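Local coordinates for protein aromatic-amino-acid:2-oxoglutarate transaminase (Candida albicans, PDB 6HND) that probably transfers amino groups between aromatic amino acids and 2-oxoglutarate, using pyridoxal 5'-phosphate as its cofactor, at residues Asn59-Lys67 against Trp398-Arg409; Lys120-Leu128 against Leu376-Glu387. All coordinates share one frame; numbering follows the deposited sequence.

Contact 1. Residues Asn59-Lys67 against Trp398-Arg409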
loop_
_atom_site.group_PDB
_atom_site.type_symbol
_atom_site.label_atom_id
_atom_site.label_comp_id
_atom_site.label_asym_id
_atom_site.label_seq_id
_atom_site.Cartn_x
_atom_site.Cartn_y
_atom_site.Cartn_z
ATOM N N ASN B 59 -9.608 21.513 -6.904
ATOM C CA ASN B 59 -10.399 22.188 -7.964
ATOM C C ASN B 59 -10.921 21.120 -8.934
ATOM O O ASN B 59 -10.092 20.334 -9.457
ATOM C CB ASN B 59 -9.560 23.264 -8.662
ATOM C CG ASN B 59 -8.784 24.103 -7.673
ATOM O OD1 ASN B 59 -9.346 24.536 -6.667
ATOM N ND2 ASN B 59 -7.502 24.317 -7.940
ATOM N N LEU B 60 -12.240 21.101 -9.147
ATOM C CA LEU B 60 -12.964 19.963 -9.758
ATOM C C LEU B 60 -13.599 20.361 -11.092
ATOM O O LEU B 60 -13.700 21.563 -11.407
ATOM C CB LEU B 60 -14.035 19.485 -8.783
ATOM C CG LEU B 60 -13.531 19.128 -7.390
ATOM C CD1 LEU B 60 -14.707 19.015 -6.451
ATOM C CD2 LEU B 60 -12.729 17.821 -7.402
ATOM N N VAL B 61 -13.985 19.347 -11.845
ATOM C CA VAL B 61 -14.862 19.474 -13.039
ATOM C C VAL B 61 -16.266 19.131 -12.564
ATOM O O VAL B 61 -16.379 18.479 -11.515
ATOM C CB VAL B 61 -14.377 18.577 -14.193
ATOM C CG1 VAL B 61 -12.972 18.965 -14.598
ATOM C CG2 VAL B 61 -14.446 17.084 -13.869
ATOM N N ASP B 62 -17.284 19.601 -13.282
ATOM C CA ASP B 62 -18.716 19.325 -12.990
ATOM C C ASP B 62 -19.162 18.085 -13.763
ATOM O O ASP B 62 -20.092 17.394 -13.296
ATOM C CB ASP B 62 -19.566 20.544 -13.324
ATOM C CG ASP B 62 -19.153 21.715 -12.474
ATOM O OD1 ASP B 62 -19.178 21.566 -11.231
ATOM O OD2 ASP B 62 -18.754 22.719 -13.060
ATOM N N TYR B 63 -18.515 17.810 -14.892
ATOM C CA TYR B 63 -18.854 16.666 -15.769
ATOM C C TYR B 63 -17.565 16.214 -16.439
ATOM O O TYR B 63 -16.648 17.019 -16.668
ATOM C CB TYR B 63 -19.983 17.038 -16.748
ATOM C CG TYR B 63 -19.720 18.272 -17.578
ATOM C CD1 TYR B 63 -19.046 18.192 -18.788
ATOM C CD2 TYR B 63 -20.139 19.530 -17.158
ATOM C CE1 TYR B 63 -18.766 19.321 -19.539
ATOM C CE2 TYR B 63 -19.879 20.670 -17.906
ATOM C CZ TYR B 63 -19.181 20.564 -19.097
ATOM O OH TYR B 63 -18.900 21.680 -19.840
ATOM N N PRO B 64 -17.456 14.907 -16.751
ATOM C CA PRO B 64 -16.300 14.395 -17.477
ATOM C C PRO B 64 -16.068 15.206 -18.754
ATOM O O PRO B 64 -17.036 15.498 -19.430
ATOM C CB PRO B 64 -16.653 12.932 -17.824
ATOM C CG PRO B 64 -17.814 12.563 -16.902
ATOM C CD PRO B 64 -18.416 13.857 -16.382
ATOM N N PHE B 65 -14.798 15.495 -19.059
ATOM C CA PHE B 65 -14.325 16.193 -20.288
ATOM C C PHE B 65 -14.680 17.684 -20.266
ATOM O O PHE B 65 -14.464 18.295 -21.299
ATOM C CB PHE B 65 -14.852 15.485 -21.542
ATOM C CG PHE B 65 -14.324 14.078 -21.607
ATOM C CD1 PHE B 65 -13.075 13.816 -22.150
ATOM C CD2 PHE B 65 -15.024 13.033 -21.033
ATOM C CE1 PHE B 65 -12.563 12.526 -22.154
ATOM C CE2 PHE B 65 -14.504 11.748 -21.035
ATOM C CZ PHE B 65 -13.275 11.498 -21.579
ATOM N N GLN B 66 -15.138 18.253 -19.145
ATOM C CA GLN B 66 -15.285 19.727 -19.005
ATOM C C GLN B 66 -13.928 20.399 -19.246
ATOM O O GLN B 66 -12.930 19.906 -18.700
ATOM C CB GLN B 66 -15.814 20.126 -17.626
ATOM C CG GLN B 66 -16.236 21.591 -17.550
ATOM C CD GLN B 66 -16.676 22.022 -16.172
ATOM O OE1 GLN B 66 -16.412 21.360 -15.172
ATOM N NE2 GLN B 66 -17.322 23.174 -16.105
ATOM N N LYS B 67 -13.916 21.492 -20.020
ATOM C CA LYS B 67 -12.728 22.340 -20.328
ATOM C C LYS B 67 -12.792 23.590 -19.442
ATOM O O LYS B 67 -13.772 24.347 -19.578
ATOM C CB LYS B 67 -12.683 22.702 -21.819
ATOM C CG LYS B 67 -11.623 21.978 -22.641
ATOM C CD LYS B 67 -11.735 20.461 -22.604
ATOM C CE LYS B 67 -10.751 19.743 -23.511
ATOM N NZ LYS B 67 -11.032 18.288 -23.539
ATOM N N TRP B 398 -22.801 11.622 -10.094
ATOM C CA TRP B 398 -21.522 11.646 -10.855
ATOM C C TRP B 398 -21.290 10.302 -11.593
ATOM O O TRP B 398 -20.848 10.315 -12.755
ATOM C CB TRP B 398 -20.354 12.017 -9.937
ATOM C CG TRP B 398 -19.031 11.817 -10.600
ATOM C CD1 TRP B 398 -18.258 10.695 -10.555
ATOM C CD2 TRP B 398 -18.353 12.741 -11.465
ATOM N NE1 TRP B 398 -17.143 10.861 -11.325
ATOM C CE2 TRP B 398 -17.162 12.115 -11.878
ATOM C CE3 TRP B 398 -18.604 14.051 -11.879
ATOM C CZ2 TRP B 398 -16.240 12.742 -12.712
ATOM C CZ3 TRP B 398 -17.683 14.676 -12.683
ATOM C CH2 TRP B 398 -16.533 14.021 -13.118
ATOM N N ILE B 399 -21.610 9.170 -10.984
ATOM C CA ILE B 399 -21.492 7.834 -11.646
ATOM C C ILE B 399 -22.439 7.783 -12.855
ATOM O O ILE B 399 -22.037 7.252 -13.889
ATOM C CB ILE B 399 -21.743 6.703 -10.614
ATOM C CG1 ILE B 399 -20.572 6.599 -9.627
ATOM C CG2 ILE B 399 -22.029 5.374 -11.298
ATOM C CD1 ILE B 399 -20.915 5.965 -8.276
ATOM N N LEU B 400 -23.648 8.346 -12.750
ATOM C CA LEU B 400 -24.625 8.359 -13.870
ATOM C C LEU B 400 -24.128 9.250 -15.022
ATOM O O LEU B 400 -24.305 8.839 -16.200
ATOM C CB LEU B 400 -26.000 8.774 -13.351
ATOM C CG LEU B 400 -26.634 7.780 -12.383
ATOM C CD1 LEU B 400 -28.001 8.269 -11.956
ATOM C CD2 LEU B 400 -26.719 6.388 -12.991
ATOM N N LYS B 401 -23.453 10.364 -14.749
ATOM C CA LYS B 401 -22.842 11.191 -15.831
ATOM C C LYS B 401 -21.794 10.357 -16.572
ATOM O O LYS B 401 -21.786 10.377 -17.829
ATOM C CB LYS B 401 -22.191 12.467 -15.302
ATOM C CG LYS B 401 -23.139 13.525 -14.761
ATOM C CD LYS B 401 -22.412 14.782 -14.415
ATOM C CE LYS B 401 -23.330 15.910 -13.999
ATOM N NZ LYS B 401 -24.094 15.556 -12.787
ATOM N N MET B 402 -20.959 9.633 -15.825
ATOM C CA MET B 402 -19.904 8.762 -16.411
ATOM C C MET B 402 -20.568 7.653 -17.230
ATOM O O MET B 402 -20.041 7.319 -18.288
ATOM C CB MET B 402 -19.018 8.115 -15.344
ATOM C CG MET B 402 -18.348 9.101 -14.405
ATOM S SD MET B 402 -16.554 8.919 -14.422
ATOM C CE MET B 402 -16.381 7.141 -14.271
ATOM N N ARG B 403 -21.671 7.096 -16.725
ATOM C CA ARG B 403 -22.467 6.037 -17.404
ATOM C C ARG B 403 -22.795 6.458 -18.842
ATOM O O ARG B 403 -22.574 5.618 -19.783
ATOM C CB ARG B 403 -23.738 5.756 -16.596
ATOM C CG ARG B 403 -24.659 4.749 -17.248
ATOM C CD ARG B 403 -25.831 4.390 -16.357
ATOM N NE ARG B 403 -26.778 3.626 -17.140
ATOM C CZ ARG B 403 -27.643 4.149 -18.023
ATOM N NH1 ARG B 403 -27.706 5.456 -18.252
ATOM N NH2 ARG B 403 -28.448 3.335 -18.678
ATOM N N LEU B 404 -23.288 7.696 -19.001
ATOM C CA LEU B 404 -23.761 8.270 -20.289
ATOM C C LEU B 404 -22.610 8.303 -21.274
ATOM O O LEU B 404 -22.864 7.963 -22.443
ATOM C CB LEU B 404 -24.292 9.691 -20.105
ATOM C CG LEU B 404 -25.726 9.798 -19.608
ATOM C CD1 LEU B 404 -26.162 11.258 -19.618
ATOM C CD2 LEU B 404 -26.654 8.935 -20.450
ATOM N N ASN B 405 -21.438 8.766 -20.835
ATOM C CA ASN B 405 -20.212 8.807 -21.685
ATOM C C ASN B 405 -19.891 7.390 -22.182
ATOM O O ASN B 405 -19.718 7.192 -23.408
ATOM C CB ASN B 405 -18.980 9.303 -20.928
ATOM C CG ASN B 405 -18.582 10.720 -21.268
ATOM O OD1 ASN B 405 -17.710 10.936 -22.113
ATOM N ND2 ASN B 405 -19.182 11.680 -20.577
ATOM N N TYR B 406 -19.766 6.454 -21.236
ATOM C CA TYR B 406 -19.406 5.039 -21.474
ATOM C C TYR B 406 -20.439 4.419 -22.413
ATOM O O TYR B 406 -20.027 3.699 -23.346
ATOM C CB TYR B 406 -19.251 4.294 -20.142
ATOM C CG TYR B 406 -17.871 4.412 -19.547
ATOM C CD1 TYR B 406 -16.824 3.656 -20.031
ATOM C CD2 TYR B 406 -17.587 5.301 -18.524
ATOM C CE1 TYR B 406 -15.543 3.769 -19.513
ATOM C CE2 TYR B 406 -16.314 5.419 -17.985
ATOM C CZ TYR B 406 -15.291 4.640 -18.473
ATOM O OH TYR B 406 -14.035 4.729 -17.971
ATOM N N SER B 407 -21.723 4.699 -22.171
ATOM C CA SER B 407 -22.839 4.202 -23.002
ATOM C C SER B 407 -22.637 4.690 -24.434
ATOM O O SER B 407 -22.739 3.855 -25.351
ATOM C CB SER B 407 -24.180 4.609 -22.475
ATOM O OG SER B 407 -25.215 4.239 -23.391
ATOM N N TYR B 408 -22.386 5.981 -24.627
ATOM C CA TYR B 408 -22.189 6.542 -25.986
ATOM C C TYR B 408 -20.946 5.874 -26.591
ATOM O O TYR B 408 -21.025 5.434 -27.769
ATOM C CB TYR B 408 -22.118 8.071 -25.951
ATOM C CG TYR B 408 -21.972 8.725 -27.301
ATOM C CD1 TYR B 408 -23.009 8.697 -28.224
ATOM C CD2 TYR B 408 -20.800 9.374 -27.667
ATOM C CE1 TYR B 408 -22.891 9.281 -29.477
ATOM C CE2 TYR B 408 -20.666 9.973 -28.914
ATOM C CZ TYR B 408 -21.715 9.922 -29.822
ATOM O OH TYR B 408 -21.614 10.506 -31.049
ATOM N N ARG B 409 -19.851 5.779 -25.819
ATOM C CA ARG B 409 -18.549 5.248 -26.303
ATOM C C ARG B 409 -18.755 3.805 -26.775
ATOM O O ARG B 409 -18.340 3.480 -27.918
ATOM C CB ARG B 409 -17.461 5.347 -25.227
ATOM C CG ARG B 409 -16.804 6.716 -25.127
ATOM C CD ARG B 409 -16.074 6.894 -23.809
ATOM N NE ARG B 409 -15.308 8.121 -23.813
ATOM C CZ ARG B 409 -14.014 8.189 -24.057
ATOM N NH1 ARG B 409 -13.298 7.087 -24.223
ATOM N NH2 ARG B 409 -13.422 9.366 -24.100
#
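Pro-64 and the indole of Trp-398 form the apolar heart of this contact, with no hydrogen bond passing between the loop and the helix. The proline CB points at the helix, and its CD lies 3.8 Å from Trp-398 CH2. On the same indole corner, Val-61 brings its CG2 to 3.8 Å from CH2 of Trp-398. The indole reaches the loop because its CG is anti to the backbone N (chi1 170°), and Met-402 CG, one turn on, rests over one face of the indole, offset toward its rim. Pro-64 CG then extends the apolar patch to CG of Met-402, at 4.3 Å.

Polar groups take part through van der Waals contact. The carbonyl O of Asp-62 meets the indole at its edge, 3.7 Å from CZ3 of Trp-398, while the aliphatic CE of Lys-401 comes within 3.6 Å of Asp-62 O. Further along the helix, CE2 of Phe-65 lies nearest Asn-405 OD1, with ring and amide planes 23° apart. CZ of Phe-65 lies 3.3 Å from Arg-409 NH2, with ring and guanidinium planes 20° apart; the arginine's hydrogen bonds go instead to the carbonyls of Tyr-493 and Ala-496.

Within the loop, a type II turn from Tyr-63 to Gln-66 places Pro-64 and Phe-65 at its corners. The extended side chain of Gln-66 reaches back to the residue before the turn, its OE1 accepting from Asp-62 N at 2.7 Å, and Asp-62 OD1 bonds to Ser-108.

The loop leaves strand 53-60, which pairs with 109-113 and with a strand of the second subunit, and settles across helix 392-418. Phe-50 of the second subunit packs on Trp-398 and meets Phe-65 edge-to-face, while Leu-60 leans on helix 375-388.

Contact 2. Residues Lys120-Leu128 against Leu376-Glu387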
loop_
_atom_site.group_PDB
_atom_site.type_symbol
_atom_site.label_atom_id
_atom_site.label_comp_id
_atom_site.label_asym_id
_atom_site.label_seq_id
_atom_site.Cartn_x
_atom_site.Cartn_y
_atom_site.Cartn_z
ATOM N N LYS B 120 -18.009 14.317 9.060
ATOM C CA LYS B 120 -18.107 13.694 7.722
ATOM C C LYS B 120 -16.883 14.099 6.895
ATOM O O LYS B 120 -16.727 13.567 5.766
ATOM C CB LYS B 120 -19.449 14.080 7.108
ATOM C CG LYS B 120 -20.674 13.523 7.835
ATOM C CD LYS B 120 -21.445 12.511 7.012
ATOM C CE LYS B 120 -22.897 12.373 7.413
ATOM N NZ LYS B 120 -23.743 12.164 6.217
ATOM N N LEU B 121 -16.011 14.940 7.464
ATOM C CA LEU B 121 -14.777 15.433 6.797
ATOM C C LEU B 121 -13.545 14.940 7.542
ATOM O O LEU B 121 -13.613 14.749 8.752
ATOM C CB LEU B 121 -14.762 16.960 6.757
ATOM C CG LEU B 121 -15.890 17.612 5.968
ATOM C CD1 LEU B 121 -15.782 19.136 6.034
ATOM C CD2 LEU B 121 -15.878 17.130 4.534
ATOM N N ILE B 122 -12.443 14.786 6.811
ATOM C CA ILE B 122 -11.093 14.545 7.391
ATOM C C ILE B 122 -10.293 15.832 7.230
ATOM O O ILE B 122 -10.249 16.328 6.116
ATOM C CB ILE B 122 -10.427 13.331 6.728
ATOM C CG1 ILE B 122 -11.407 12.161 6.633
ATOM C CG2 ILE B 122 -9.173 12.938 7.478
ATOM C CD1 ILE B 122 -10.909 11.015 5.786
ATOM N N ASP B 123 -9.727 16.347 8.322
ATOM C CA ASP B 123 -8.823 17.519 8.322
ATOM C C ASP B 123 -7.382 17.031 8.103
ATOM O O ASP B 123 -7.125 15.782 8.167
ATOM C CB ASP B 123 -9.017 18.359 9.589
ATOM C CG ASP B 123 -8.815 17.623 10.903
ATOM O OD1 ASP B 123 -8.094 16.624 10.884
ATOM O OD2 ASP B 123 -9.374 18.078 11.944
ATOM N N LEU B 124 -6.462 17.955 7.843
ATOM C CA LEU B 124 -5.057 17.569 7.570
ATOM C C LEU B 124 -4.348 17.199 8.883
ATOM O O LEU B 124 -3.436 16.348 8.830
ATOM C CB LEU B 124 -4.339 18.695 6.834
ATOM C CG LEU B 124 -4.927 19.068 5.475
ATOM C CD1 LEU B 124 -4.188 20.272 4.903
ATOM C CD2 LEU B 124 -4.857 17.903 4.500
ATOM N N ALA B 125 -4.756 17.758 10.027
ATOM C CA ALA B 125 -4.176 17.395 11.347
ATOM C C ALA B 125 -4.297 15.873 11.557
ATOM O O ALA B 125 -3.308 15.216 11.969
ATOM C CB ALA B 125 -4.844 18.178 12.456
ATOM N N ARG B 126 -5.442 15.301 11.232
ATOM C CA ARG B 126 -5.609 13.826 11.313
ATOM C C ARG B 126 -5.204 13.144 9.993
ATOM O O ARG B 126 -4.631 12.037 10.064
ATOM C CB ARG B 126 -7.025 13.518 11.791
ATOM C CG ARG B 126 -7.145 13.746 13.288
ATOM C CD ARG B 126 -8.555 13.785 13.791
ATOM N NE ARG B 126 -9.213 15.017 13.383
ATOM C CZ ARG B 126 -10.438 15.337 13.755
ATOM N NH1 ARG B 126 -11.098 14.518 14.552
ATOM N NH2 ARG B 126 -11.003 16.451 13.328
ATOM N N GLY B 127 -5.482 13.768 8.843
ATOM C CA GLY B 127 -5.256 13.166 7.513
ATOM C C GLY B 127 -3.785 12.885 7.262
ATOM O O GLY B 127 -3.463 11.838 6.648
ATOM N N LEU B 128 -2.923 13.787 7.727
ATOM C CA LEU B 128 -1.458 13.672 7.621
ATOM C C LEU B 128 -0.822 12.996 8.842
ATOM O O LEU B 128 0.432 12.758 8.807
ATOM C CB LEU B 128 -0.929 15.079 7.396
ATOM C CG LEU B 128 -1.391 15.660 6.081
ATOM C CD1 LEU B 128 -0.898 17.081 5.917
ATOM C CD2 LEU B 128 -0.914 14.770 4.955
ATOM N N LEU B 376 -3.499 11.023 3.046
ATOM C CA LEU B 376 -3.659 12.284 2.265
ATOM C C LEU B 376 -4.696 12.003 1.183
ATOM O O LEU B 376 -5.504 12.877 0.907
ATOM C CB LEU B 376 -2.312 12.732 1.668
ATOM C CG LEU B 376 -2.371 13.976 0.775
ATOM C CD1 LEU B 376 -3.126 15.121 1.441
ATOM C CD2 LEU B 376 -0.984 14.434 0.346
ATOM N N THR B 377 -4.671 10.810 0.595
ATOM C CA THR B 377 -5.578 10.441 -0.522
ATOM C C THR B 377 -6.975 10.193 0.033
ATOM O O THR B 377 -7.934 10.671 -0.592
ATOM C CB THR B 377 -5.061 9.226 -1.280
ATOM O OG1 THR B 377 -3.810 9.667 -1.803
ATOM C CG2 THR B 377 -6.015 8.745 -2.358
ATOM N N GLN B 378 -7.068 9.449 1.139
ATOM C CA GLN B 378 -8.339 9.223 1.868
ATOM C C GLN B 378 -8.944 10.590 2.189
ATOM O O GLN B 378 -10.163 10.718 2.108
ATOM C CB GLN B 378 -8.117 8.458 3.165
ATOM C CG GLN B 378 -7.745 7.003 2.971
ATOM C CD GLN B 378 -7.705 6.271 4.290
ATOM O OE1 GLN B 378 -8.719 6.193 5.004
ATOM N NE2 GLN B 378 -6.538 5.716 4.613
ATOM N N THR B 379 -8.108 11.547 2.589
ATOM C CA THR B 379 -8.539 12.910 2.988
ATOM C C THR B 379 -9.125 13.594 1.750
ATOM O O THR B 379 -10.285 13.988 1.826
ATOM C CB THR B 379 -7.392 13.691 3.640
ATOM O OG1 THR B 379 -7.005 12.958 4.799
ATOM C CG2 THR B 379 -7.763 15.110 4.018
ATOM N N ILE B 380 -8.364 13.667 0.650
ATOM C CA ILE B 380 -8.811 14.347 -0.594
ATOM C C ILE B 380 -10.075 13.649 -1.106
ATOM O O ILE B 380 -11.058 14.341 -1.394
ATOM C CB ILE B 380 -7.693 14.425 -1.641
ATOM C CG1 ILE B 380 -6.600 15.402 -1.194
ATOM C CG2 ILE B 380 -8.256 14.795 -3.013
ATOM C CD1 ILE B 380 -5.367 15.360 -2.070
ATOM N N VAL B 381 -10.083 12.328 -1.178
ATOM C CA VAL B 381 -11.205 11.590 -1.826
ATOM C C VAL B 381 -12.453 11.732 -0.949
ATOM O O VAL B 381 -13.553 12.001 -1.513
ATOM C CB VAL B 381 -10.850 10.127 -2.157
ATOM C CG1 VAL B 381 -12.087 9.328 -2.492
ATOM C CG2 VAL B 381 -9.828 10.045 -3.283
ATOM N N ASN B 382 -12.314 11.590 0.367
ATOM C CA ASN B 382 -13.476 11.688 1.287
ATOM C C ASN B 382 -14.088 13.094 1.188
ATOM O O ASN B 382 -15.325 13.208 1.021
ATOM C CB ASN B 382 -13.104 11.362 2.728
ATOM C CG ASN B 382 -14.254 11.582 3.678
ATOM O OD1 ASN B 382 -15.080 10.702 3.876
ATOM N ND2 ASN B 382 -14.298 12.764 4.264
ATOM N N ASN B 383 -13.267 14.139 1.281
ATOM C CA ASN B 383 -13.778 15.529 1.369
ATOM C C ASN B 383 -14.406 15.908 0.026
ATOM O O ASN B 383 -15.413 16.618 0.026
ATOM C CB ASN B 383 -12.690 16.461 1.886
ATOM C CG ASN B 383 -12.349 16.158 3.331
ATOM O OD1 ASN B 383 -12.670 15.076 3.839
ATOM N ND2 ASN B 383 -11.672 17.087 3.991
ATOM N N VAL B 384 -13.870 15.423 -1.091
ATOM C CA VAL B 384 -14.421 15.753 -2.433
ATOM C C VAL B 384 -15.825 15.134 -2.501
ATOM O O VAL B 384 -16.763 15.858 -2.918
ATOM C CB VAL B 384 -13.496 15.309 -3.581
ATOM C CG1 VAL B 384 -14.224 15.276 -4.929
ATOM C CG2 VAL B 384 -12.228 16.164 -3.659
ATOM N N ILE B 385 -15.984 13.883 -2.040
ATOM C CA ILE B 385 -17.274 13.129 -2.129
ATOM C C ILE B 385 -18.296 13.768 -1.180
ATOM O O ILE B 385 -19.414 14.030 -1.637
ATOM C CB ILE B 385 -17.077 11.610 -1.912
ATOM C CG1 ILE B 385 -16.528 10.951 -3.166
ATOM C CG2 ILE B 385 -18.371 10.913 -1.505
ATOM C CD1 ILE B 385 -16.082 9.554 -2.984
ATOM N N GLN B 386 -17.902 14.108 0.046
ATOM C CA GLN B 386 -18.812 14.638 1.094
ATOM C C GLN B 386 -19.146 16.118 0.808
ATOM O O GLN B 386 -20.331 16.484 0.896
ATOM C CB GLN B 386 -18.203 14.410 2.486
ATOM C CG GLN B 386 -19.095 13.630 3.466
ATOM C CD GLN B 386 -18.922 12.118 3.526
ATOM O OE1 GLN B 386 -19.755 11.381 3.009
ATOM N NE2 GLN B 386 -17.907 11.621 4.232
ATOM N N GLU B 387 -18.184 16.956 0.422
ATOM C CA GLU B 387 -18.435 18.417 0.283
ATOM C C GLU B 387 -18.928 18.797 -1.121
ATOM O O GLU B 387 -19.875 19.577 -1.217
ATOM C CB GLU B 387 -17.192 19.229 0.632
ATOM C CG GLU B 387 -17.358 20.041 1.903
ATOM C CD GLU B 387 -16.315 21.132 1.990
ATOM O OE1 GLU B 387 -15.539 21.126 2.971
ATOM O OE2 GLU B 387 -16.259 21.954 1.034
#
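Lys-120 meets the helix through its carbonyl O, which two side-chain amides grip together. Gln-386 NE2 donates to Lys-120 O at 2.7 Å, in the carbonyl plane and on a lone pair, and Asn-382 ND2 donates to the same O at 3.0 Å, tilted 25° from that plane. A bend at chi2 (92°) swings the Gln-386 amide so that NE2 faces Lys-120 O. Gln-386 CG also packs 3.7 Å from Lys-120 CB.

Leu-121 runs its CD2 against the amide of Asn-383, while its CD1 approaches Glu-387 OE1.

Ile-122 is held at both ends of its backbone by one asparagine. Its N-H points almost straight at Asn-383 OD1 (3.0 Å, 176° at the hydrogen), and Asn-383 ND2 returns a 2.7 Å bond to Ile-122 O. Asn-382 ND2 also donates to OD1 of Asn-383, fixing which way that amide is flipped. The side chain of Ile-122 points toward the helix: CD1 lies against Asn-382 CB, and CG2 reaches 3.4 Å from Thr-379 OG1, a hydroxyl bonded to the carbonyl of Gly-375.

Asp-123 turns away and caps helix 124-127, its OD1 accepting from Arg-126 N. Arg-126 adds a side-on salt bridge, NE to OD1 and NH2 to OD2, and OD2 also accepts from Thr-116 N. Leu-124 sets CD2 over Thr-379 CG2. Bare of a side chain, Gly-127 lets Thr-379 OG1 come within 3.2 Å of its CA. Leu-128 then lies alongside Leu-376, CD2 to CB at 4.1 Å.

Asparagine and glutamine side chains from a helix thus bind Lys-120 O and both backbone groups of extended Ile-122, as a neighbouring strand would. In this aminotransferase they join the loop leading into helix 124-127 to helix 375-388, beside the dimer interface.

Contact 2 is nested within the loop of chain that contact 1 closes, and their centres lie 23 Å apart. Helices 375-388 and 392-418 follow each other in sequence, so the two contacts use consecutive helices. They meet directly where Leu-60 CD2 packs 3.9 Å from Val-384 CG1, at the end of strand 53-60, which runs into the loop of contact 1. Each also touches the second subunit. Neither contact reaches the cofactor: the side chain of Met-402 is about 12 Å from a bound pyridoxal phosphate and about 8 Å from that of cofactor-binding Tyr-283, while that of Leu-128 is about 9 Å from that of Tyr-130, whose cofactor is not bound to this chain.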